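Local atomic coordinates of putative tagatose-6-phosphate ketose/aldose isomerase (Escherichia coli, PDB entry 3C3J), a protein that belongs to the SIS family of alpha/beta proteins, carrying two SIS domains in each chain of a two-chain assembly. Residues Arg25-Ser30 with Gln338-Leu343; Ala65-Ile70 with Ser174-Met179. All coordinates share one frame; numbering follows the deposited sequence.

Contact 1. Residues Arg25-Ser30 with Gln338-Leu343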
# COMPACT_ATOMS: atom_id res chain seq x y z
N ARG A 25 26.22 14.36 -2.08
CA ARG A 25 27.52 14.06 -1.53
C ARG A 25 27.48 12.82 -0.66
O ARG A 25 28.38 11.99 -0.71
CB ARG A 25 28.02 15.25 -0.71
CG ARG A 25 29.43 15.11 -0.20
CD ARG A 25 29.89 16.41 0.33
NE ARG A 25 29.06 16.79 1.47
CZ ARG A 25 29.17 17.94 2.12
NH1 ARG A 25 30.05 18.83 1.74
NH2 ARG A 25 28.39 18.18 3.15
N ALA A 26 26.43 12.71 0.16
CA ALA A 26 26.26 11.55 1.04
C ALA A 26 26.11 10.24 0.25
O ALA A 26 26.65 9.19 0.63
CB ALA A 26 25.08 11.78 2.00
N TRP A 27 25.40 10.30 -0.88
CA TRP A 27 25.16 9.12 -1.71
C TRP A 27 26.48 8.53 -2.19
O TRP A 27 26.73 7.33 -2.06
CB TRP A 27 24.27 9.46 -2.89
CG TRP A 27 22.92 9.97 -2.50
CD1 TRP A 27 22.31 9.83 -1.28
CD2 TRP A 27 22.00 10.66 -3.33
NE1 TRP A 27 21.10 10.40 -1.29
CE2 TRP A 27 20.87 10.95 -2.53
CE3 TRP A 27 22.01 11.11 -4.66
CZ2 TRP A 27 19.75 11.63 -3.02
CZ3 TRP A 27 20.89 11.80 -5.15
CH2 TRP A 27 19.79 12.05 -4.34
N ILE A 28 27.35 9.39 -2.70
CA ILE A 28 28.62 8.95 -3.26
C ILE A 28 29.59 8.49 -2.16
O ILE A 28 30.30 7.52 -2.34
CB ILE A 28 29.20 10.02 -4.22
CG1 ILE A 28 28.21 10.27 -5.35
CG2 ILE A 28 30.51 9.54 -4.83
CD1 ILE A 28 27.65 8.98 -5.98
N ARG A 29 29.56 9.15 -1.00
CA ARG A 29 30.27 8.73 0.17
C ARG A 29 29.85 7.32 0.57
O ARG A 29 30.70 6.48 0.83
CB ARG A 29 30.05 9.71 1.33
CG ARG A 29 31.05 10.84 1.34
CD ARG A 29 30.66 12.02 2.20
NE ARG A 29 30.35 11.73 3.61
CZ ARG A 29 31.25 11.48 4.55
NH1 ARG A 29 30.84 11.29 5.80
NH2 ARG A 29 32.54 11.38 4.27
N SER A 30 28.54 7.04 0.56
CA SER A 30 28.11 5.72 0.98
C SER A 30 28.57 4.64 -0.02
O SER A 30 29.05 3.57 0.39
CB SER A 30 26.61 5.63 1.18
OG SER A 30 26.34 4.41 1.85
N GLN A 338 15.38 7.54 -11.11
CA GLN A 338 14.44 8.69 -11.12
C GLN A 338 13.82 9.04 -9.77
O GLN A 338 13.52 10.20 -9.52
CB GLN A 338 13.26 8.41 -12.05
CG GLN A 338 13.56 8.52 -13.53
CD GLN A 338 12.36 9.03 -14.31
OE1 GLN A 338 11.25 8.44 -14.28
NE2 GLN A 338 12.56 10.12 -15.00
N ALA A 339 13.55 8.02 -8.95
CA ALA A 339 12.94 8.21 -7.64
C ALA A 339 13.71 9.28 -6.86
O ALA A 339 13.11 10.13 -6.22
CB ALA A 339 12.91 6.88 -6.84
N PHE A 340 15.03 9.24 -6.95
CA PHE A 340 15.90 10.22 -6.27
C PHE A 340 15.63 11.66 -6.74
O PHE A 340 15.46 12.59 -5.94
CB PHE A 340 17.37 9.85 -6.46
CG PHE A 340 17.73 8.56 -5.77
CD1 PHE A 340 18.22 8.56 -4.47
CD2 PHE A 340 17.58 7.35 -6.42
CE1 PHE A 340 18.52 7.36 -3.85
CE2 PHE A 340 17.91 6.13 -5.79
CZ PHE A 340 18.36 6.14 -4.51
N CYS A 341 15.53 11.83 -8.05
CA CYS A 341 15.20 13.13 -8.66
C CYS A 341 13.84 13.65 -8.20
O CYS A 341 13.74 14.80 -7.79
CB CYS A 341 15.18 13.01 -10.17
SG CYS A 341 16.71 12.30 -10.91
N PHE A 342 12.81 12.81 -8.25
CA PHE A 342 11.46 13.25 -7.84
C PHE A 342 11.45 13.66 -6.37
O PHE A 342 10.84 14.67 -6.01
CB PHE A 342 10.43 12.16 -8.08
CG PHE A 342 10.24 11.81 -9.54
CD1 PHE A 342 9.90 12.79 -10.47
CD2 PHE A 342 10.38 10.50 -9.98
CE1 PHE A 342 9.72 12.46 -11.82
CE2 PHE A 342 10.20 10.16 -11.32
CZ PHE A 342 9.87 11.15 -12.25
N LEU A 343 12.12 12.88 -5.53
CA LEU A 343 12.19 13.17 -4.11
C LEU A 343 12.81 14.55 -3.80
O LEU A 343 12.39 15.19 -2.85
CB LEU A 343 12.92 12.04 -3.36
CG LEU A 343 12.05 10.80 -3.16
CD1 LEU A 343 12.86 9.67 -2.53
CD2 LEU A 343 10.74 11.06 -2.34
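F340 turns the edge of its phenyl ring onto one face of the W27 indole, and this edge-to-face (T-shaped) pair carries the whole contact. The ring planes stand at 70°, and the centroid of the phenyl ring lies 5.1 Å from that of the six-membered indole ring. The touching corner is F340 CD1, which sits 3.7 Å above the indole plane, offset toward the rim of the ring. F340 CD1 meets the benzo end, 3.7 Å from W27 CZ2 and 3.8 Å from W27 CH2, and here the packing is tight. The stem of the phenylalanine joins in as well, F340 CB lying 3.9 Å from W27 CH2. Both side chains set out toward the other helix, CG beside the backbone N (chi1 -60° in W27, -66° in F340), and slide past each other in opposite directions. The helices stand well apart here, the nearest CA atoms (W27 and F340) being 10.4 Å from each other, and the two rings bridge the gap; accordingly only 105 Å² is buried. Both residues are buried, with F197, edge-to-face with F340, and C204 of helix 198-210, against W27, as further neighbours. The outer side of segment 25-30 is looser: R29 is exposed and forms a salt bridge through NE to E164, and R25 is partly exposed. The pair thus joins helix 23-49 to helix 335-356 of the second SIS domain, in a chain with two five-stranded parallel sheets flanked by helices, consistent with a double-SIS alpha/beta architecture.

Contact 2. Residues Ala65-Ile70 with Ser174-Met179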
# COMPACT_ATOMS: atom_id res chain seq x y z
N ALA A 65 9.91 2.34 5.52
CA ALA A 65 9.14 1.28 4.87
C ALA A 65 9.03 1.53 3.37
O ALA A 65 8.91 0.59 2.58
CB ALA A 65 7.73 1.19 5.47
N PHE A 66 9.05 2.80 2.97
CA PHE A 66 8.80 3.12 1.56
C PHE A 66 10.00 2.80 0.67
O PHE A 66 9.85 2.68 -0.54
CB PHE A 66 8.37 4.59 1.40
CG PHE A 66 7.24 4.98 2.32
CD1 PHE A 66 6.26 4.06 2.69
CD2 PHE A 66 7.15 6.28 2.82
CE1 PHE A 66 5.22 4.44 3.58
CE2 PHE A 66 6.13 6.65 3.68
CZ PHE A 66 5.16 5.73 4.06
N ILE A 67 11.18 2.59 1.25
CA ILE A 67 12.34 2.16 0.48
C ILE A 67 12.01 0.87 -0.28
O ILE A 67 12.12 0.81 -1.48
CB ILE A 67 13.62 1.97 1.36
CG1 ILE A 67 13.99 3.31 2.01
CG2 ILE A 67 14.82 1.37 0.49
CD1 ILE A 67 15.06 3.21 3.05
N GLY A 68 11.57 -0.16 0.45
CA GLY A 68 11.20 -1.42 -0.14
C GLY A 68 10.07 -1.27 -1.13
O GLY A 68 10.04 -1.95 -2.12
N ASP A 69 9.12 -0.38 -0.85
CA ASP A 69 8.03 -0.07 -1.79
C ASP A 69 8.56 0.42 -3.13
O ASP A 69 8.03 0.03 -4.19
CB ASP A 69 7.05 0.94 -1.21
CG ASP A 69 6.23 0.37 -0.04
OD1 ASP A 69 6.22 -0.85 0.17
OD2 ASP A 69 5.61 1.17 0.69
N ILE A 70 9.61 1.24 -3.10
CA ILE A 70 10.20 1.76 -4.34
C ILE A 70 11.05 0.68 -5.05
O ILE A 70 10.92 0.52 -6.28
CB ILE A 70 11.02 3.02 -4.08
CG1 ILE A 70 10.13 4.12 -3.50
CG2 ILE A 70 11.68 3.53 -5.38
CD1 ILE A 70 10.87 5.28 -2.89
N SER A 174 18.03 12.77 3.94
CA SER A 174 19.27 12.08 3.52
C SER A 174 19.39 10.66 4.06
O SER A 174 20.05 9.82 3.45
CB SER A 174 20.54 12.88 3.87
OG SER A 174 20.83 12.90 5.26
N SER A 175 18.78 10.37 5.21
CA SER A 175 18.82 8.99 5.76
C SER A 175 18.13 8.02 4.77
O SER A 175 18.74 7.05 4.31
CB SER A 175 18.19 8.94 7.15
OG SER A 175 16.90 9.52 7.14
N ILE A 176 16.89 8.34 4.40
CA ILE A 176 16.14 7.48 3.50
C ILE A 176 16.82 7.35 2.12
O ILE A 176 17.03 6.24 1.65
CB ILE A 176 14.63 7.88 3.37
CG1 ILE A 176 13.92 6.96 2.36
CG2 ILE A 176 14.41 9.33 2.96
CD1 ILE A 176 13.99 7.38 0.93
N THR A 177 17.18 8.45 1.48
CA THR A 177 17.78 8.36 0.15
C THR A 177 19.15 7.64 0.18
O THR A 177 19.46 6.84 -0.73
CB THR A 177 17.86 9.73 -0.55
OG1 THR A 177 18.67 10.63 0.23
CG2 THR A 177 16.41 10.28 -0.80
N THR A 178 19.93 7.84 1.23
CA THR A 178 21.24 7.19 1.27
C THR A 178 21.11 5.69 1.54
O THR A 178 21.80 4.87 0.90
CB THR A 178 22.23 7.91 2.25
OG1 THR A 178 22.24 9.32 1.97
CG2 THR A 178 23.65 7.33 2.09
N MSE A 179 20.18 5.32 2.41
CA MSE A 179 19.88 3.91 2.64
C MSE A 179 19.38 3.23 1.38
O MSE A 179 19.79 2.12 1.08
CB MSE A 179 18.87 3.74 3.79
CG MSE A 179 19.51 4.02 5.15
SE MSE A 179 18.34 3.63 6.69
CE MSE A 179 16.81 4.66 6.18
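The carbonyl oxygen of S174 is gripped twice from the next helical turn, by T178 N at 3.0 Å in the regular helix bond and by T178 OG1, which donates to S174 O at 2.7 Å. The hydroxyl arrives at a C=O...donor angle of 147°, tilted 19° from the carbonyl plane; this bond would hold the T178 side chain in one rotation at the start of helix 174-187. Across the contact the meeting is apolar and centres on I67. I67 CG1 lies 3.7 Å from I176 CG1, the two side chains sliding past each other in opposite directions. I176 offers that branch because chi1 of 178° swings CG1 away from its own backbone N. The tip of I67 goes to M179, modelled as selenomethionine, whose side chain it crosses at about a right angle: I67 CD1 is 3.9 Å from both M179 CB and M179 CE. The M179 chain is bent at chi3, which brings CE back onto that methyl. Helix 63-79, which follows strand 55-59 of the first parallel sheet, is thereby packed against helix 174-187, with helix 335-356 reached through I70 on A339 and helix 235-249 through F66 on L244.

Both contacts are buried, contact 2 about 3 Å and contact 1 about 10 Å from the centre of the chain, their own centres about 10 Å apart, and helix 174-187, which carries one segment of contact 2, touches both helices of contact 1. T177, which faces away from segment 65-70, serves contact 1 instead: W27 NE1 lies 2.9 Å from T177 OG1, probably a hydrogen bond, and Q23 NE2 of helix 23-49 bonds the same hydroxyl. F340 CE1 comes to 3.3 Å from T177 O. T178 CG2 packs 3.5 Å from S30 CB. Helix 174-187 thus touches helices 23-49 and 335-356 through T177 and T178, and helix 63-79 through I176 and M179.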